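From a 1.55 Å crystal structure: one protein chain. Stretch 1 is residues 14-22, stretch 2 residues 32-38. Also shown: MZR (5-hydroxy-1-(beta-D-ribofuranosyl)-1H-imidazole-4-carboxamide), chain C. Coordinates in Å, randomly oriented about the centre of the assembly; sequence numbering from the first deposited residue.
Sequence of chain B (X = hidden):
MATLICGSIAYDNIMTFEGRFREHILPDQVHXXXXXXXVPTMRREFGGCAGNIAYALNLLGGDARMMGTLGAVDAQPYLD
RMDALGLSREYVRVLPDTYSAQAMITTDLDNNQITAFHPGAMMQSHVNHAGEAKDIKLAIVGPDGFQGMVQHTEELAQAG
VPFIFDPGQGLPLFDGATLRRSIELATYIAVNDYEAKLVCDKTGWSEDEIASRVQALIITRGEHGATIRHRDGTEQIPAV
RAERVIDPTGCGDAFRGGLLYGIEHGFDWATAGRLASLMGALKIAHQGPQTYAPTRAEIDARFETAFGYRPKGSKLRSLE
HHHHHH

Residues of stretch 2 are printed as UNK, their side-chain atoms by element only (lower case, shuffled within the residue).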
# COMPACT_ATOMS: atom_id res chain seq x y z
N ILE B 14 -3.21 4.69 -7.48
CA ILE B 14 -2.11 5.29 -6.73
C ILE B 14 -2.67 6.05 -5.52
O ILE B 14 -3.53 6.96 -5.65
CB ILE B 14 -1.32 6.22 -7.61
CG1 ILE B 14 -0.67 5.40 -8.75
CG2 ILE B 14 -0.21 6.92 -6.77
CD1 ILE B 14 -0.24 6.25 -9.92
N MET B 15 -2.13 5.67 -4.37
CA MET B 15 -2.55 6.26 -3.11
C MET B 15 -1.34 6.97 -2.55
O MET B 15 -0.37 6.32 -2.13
CB MET B 15 -3.01 5.13 -2.22
CG MET B 15 -4.38 4.54 -2.70
SD MET B 15 -4.60 2.83 -2.21
CE MET B 15 -3.61 1.98 -3.48
N THR B 16 -1.42 8.30 -2.58
CA THR B 16 -0.31 9.19 -2.26
C THR B 16 -0.36 9.59 -0.79
O THR B 16 -1.26 10.35 -0.40
CB THR B 16 -0.38 10.53 -3.05
OG1 THR B 16 -0.45 10.28 -4.45
CG2 THR B 16 0.88 11.35 -2.79
N PHE B 17 0.58 9.09 -0.00
CA PHE B 17 0.69 9.58 1.41
C PHE B 17 1.45 10.86 1.32
O PHE B 17 2.61 10.87 0.85
CB PHE B 17 1.40 8.58 2.30
CG PHE B 17 1.70 9.11 3.69
CD1 PHE B 17 0.63 9.41 4.54
CD2 PHE B 17 3.02 9.24 4.16
CE1 PHE B 17 0.86 9.90 5.80
CE2 PHE B 17 3.25 9.75 5.46
CZ PHE B 17 2.15 10.09 6.24
N GLU B 18 0.81 11.93 1.81
CA GLU B 18 1.45 13.27 1.73
C GLU B 18 2.39 13.45 2.90
O GLU B 18 2.08 14.12 3.90
CB GLU B 18 0.39 14.37 1.69
CG GLU B 18 -0.56 14.23 0.52
CD GLU B 18 0.09 14.45 -0.82
OE1 GLU B 18 1.16 15.09 -0.87
OE2 GLU B 18 -0.49 13.97 -1.82
N GLY B 19 3.55 12.83 2.79
CA GLY B 19 4.51 12.76 3.88
C GLY B 19 5.59 11.79 3.53
O GLY B 19 5.73 11.42 2.36
N ARG B 20 6.36 11.39 4.53
CA ARG B 20 7.52 10.53 4.37
C ARG B 20 7.37 9.38 5.33
O ARG B 20 7.26 9.61 6.54
CB ARG B 20 8.80 11.32 4.70
CG ARG B 20 9.15 12.34 3.56
CD ARG B 20 10.35 13.21 4.01
NE ARG B 20 11.59 12.45 4.19
CZ ARG B 20 12.28 12.38 5.31
NH1 ARG B 20 11.86 12.97 6.42
NH2 ARG B 20 13.40 11.70 5.33
N PHE B 21 7.37 8.15 4.82
CA PHE B 21 7.33 6.97 5.73
C PHE B 21 8.40 6.98 6.81
O PHE B 21 8.17 6.55 7.91
CB PHE B 21 7.44 5.64 4.97
CG PHE B 21 6.35 5.40 3.95
CD1 PHE B 21 5.07 5.85 4.13
CD2 PHE B 21 6.65 4.61 2.81
CE1 PHE B 21 4.02 5.64 3.16
CE2 PHE B 21 5.62 4.36 1.84
CZ PHE B 21 4.34 4.88 2.00
N ARG B 22 9.60 7.52 6.53
CA ARG B 22 10.63 7.55 7.52
C ARG B 22 10.23 8.28 8.80
O ARG B 22 10.82 8.03 9.84
CB ARG B 22 11.89 8.24 6.96
CG ARG B 22 12.62 7.34 5.96
CD ARG B 22 13.79 8.14 5.31
NE ARG B 22 14.49 7.33 4.28
CZ ARG B 22 15.58 6.62 4.49
NH1 ARG B 22 16.12 6.56 5.70
NH2 ARG B 22 16.13 5.97 3.45
N UNK B 32 5.57 -1.53 13.48
CA UNK B 32 6.53 -0.58 12.94
C UNK B 32 5.87 0.70 12.40
O UNK B 32 6.41 1.79 12.55
c UNK B 32 8.37 -0.43 11.10
c UNK B 32 8.77 -1.02 9.70
c UNK B 32 7.26 -1.28 11.73
c UNK B 32 9.55 -0.31 12.06
N UNK B 33 4.74 0.59 11.73
CA UNK B 33 4.08 1.73 11.10
C UNK B 33 2.60 1.47 10.96
O UNK B 33 2.22 0.39 10.51
c UNK B 33 4.78 0.87 8.75
c UNK B 33 4.81 3.99 7.95
c UNK B 33 4.03 3.30 9.12
c UNK B 33 4.76 2.11 9.71
N UNK B 34 1.78 2.45 11.31
CA UNK B 34 0.37 2.43 11.02
C UNK B 34 0.07 3.78 10.42
O UNK B 34 0.49 4.81 11.02
o UNK B 34 -1.14 0.95 14.04
c UNK B 34 -0.49 2.35 12.29
c UNK B 34 -0.57 0.98 12.93
n UNK B 34 -0.05 -0.11 12.33
N UNK B 35 -0.57 3.82 9.25
CA UNK B 35 -1.07 5.09 8.72
C UNK B 35 -2.49 4.88 8.23
O UNK B 35 -2.82 3.80 7.75
c UNK B 35 1.26 7.26 8.61
c UNK B 35 1.21 5.96 7.75
c UNK B 35 -0.23 5.56 7.49
c UNK B 35 1.88 6.14 6.40
N UNK B 36 -3.32 5.92 8.27
CA UNK B 36 -4.62 5.88 7.62
C UNK B 36 -4.87 7.30 7.18
O UNK B 36 -4.96 8.22 8.00
c UNK B 36 -5.72 5.32 8.57
o UNK B 36 -6.97 5.18 7.86
N UNK B 37 -4.97 7.48 5.87
CA UNK B 37 -5.02 8.83 5.30
C UNK B 37 -6.15 8.89 4.28
O UNK B 37 -6.47 7.87 3.61
c UNK B 37 -3.35 8.53 2.30
c UNK B 37 -3.10 8.30 3.66
c UNK B 37 -2.80 7.65 1.29
c UNK B 37 -1.80 6.34 3.05
c UNK B 37 -3.66 9.24 4.71
c UNK B 37 -2.05 6.57 1.68
c UNK B 37 -2.31 7.20 4.02
N UNK B 38 -6.77 10.06 4.15
CA UNK B 38 -7.90 10.20 3.22
C UNK B 38 -7.43 10.26 1.79
O UNK B 38 -6.39 10.89 1.44
c UNK B 38 -10.38 10.22 5.05
c UNK B 38 -8.70 11.48 3.50
c UNK B 38 -10.54 12.70 4.55
c UNK B 38 -9.59 11.50 4.73
N1 MZR C . -11.43 5.65 9.96
O3 MZR C . -12.23 3.09 10.11
C4 MZR C . -11.00 2.87 9.46
C5 MZR C . -10.07 3.92 9.06
C6 MZR C . -10.32 5.34 9.34
O6 MZR C . -9.45 6.18 8.98
N7 MZR C . -9.05 3.25 8.49
C8 MZR C . -9.30 1.89 8.48
N9 MZR C . -10.55 1.68 9.05
C1' MZR C . -11.16 0.37 9.32
C2' MZR C . -11.21 -0.61 8.16
O2' MZR C . -12.47 -0.42 7.51
C3' MZR C . -10.92 -1.97 8.82
O3' MZR C . -12.04 -2.89 8.71
C4' MZR C . -10.62 -1.66 10.28
O4' MZR C . -10.26 -0.26 10.22
C5' MZR C . -9.41 -2.43 10.81
O5' MZR C . -9.12 -2.37 12.27
O HOH W 1 -3.71 11.27 -0.75

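Position 32 carries four carbons, forked at the second, and none of them reaches stretch 1. That branching makes it Leu32, buried but outside this contact.

Position 33 also has four carbons, but the fork is at the first and one arm is two carbons long. CB points toward stretch 1, and the long arm extends to the Phe21 ring. This is the signature of isoleucine, Ile33, with both chi angles t. The tip of its long arm, CD1 of Ile33, lies 4.3 Å from CD1 of Phe21, a loose apolar contact.

At position 34 two carbons end in one oxygen and one nitrogen, and the side chain is out of reach of stretch 1. A carboxamide one carbon beyond CB makes it Asn34. It turns back to the preceding carbonyl, Asn34 ND2 donating to Ile33 O at 3.0 Å.

Position 35 returns to four carbons forked at the second, and its CB points toward stretch 1, where the side chain meets the rings of Phe17 and Phe21. This is Leu35, in the m,t rotamer. Its CD1 sits 3.7 Å from the centroid of the Phe17 ring and only 1° off the ring normal, a nearly ideal CH-pi placement. The same methyl reaches Phe21, CD1 of Leu35 lying 3.9 Å from Phe21 CE1, so one branch end serves two aromatics.

Position 36 has a single carbon and then an oxygen, and its CB points away from stretch 1. It is Ser36, whose hydroxyl faces the bound nucleoside: OG of Ser36 lies 2.9 Å from both N7 and O6 of MZR.

Position 37 bears one carbon and a six-carbon ring with no heteroatom, and the ring lies against Met15, Thr16 and Phe17; hence Phe37. One face of the ring receives the CA of Phe17, 4.1 Å from the centroid of the Phe37 ring, while Met15 CB is 4.3 Å from Phe37 CZ. The two phenylalanine rings meet obliquely, their planes at 57°, with Phe17 CD1 3.7 Å from Phe37 CD2.

Position 38, four carbons forked at the second, has its side chain out of reach of stretch 1. It is Leu38.

The contact works by alternation. Residues 33, 35 and 37 point toward stretch 1 and supply its apolar surface, while Ser36 between them serves the ligand. No direct hydrogen bond joins the stretches; a water donates to Thr16 O at 2.6 Å and, weakly, to Leu38 O at 3.5 Å. The rule to read here is shape: Phe17 offers its ring face to Leu35 and its CA to the face of Phe37, and Phe21 carries the contact on to Ile33; the whole buries 319 Å², both sides summed.

Stretch 2 32-38: LINLSFL
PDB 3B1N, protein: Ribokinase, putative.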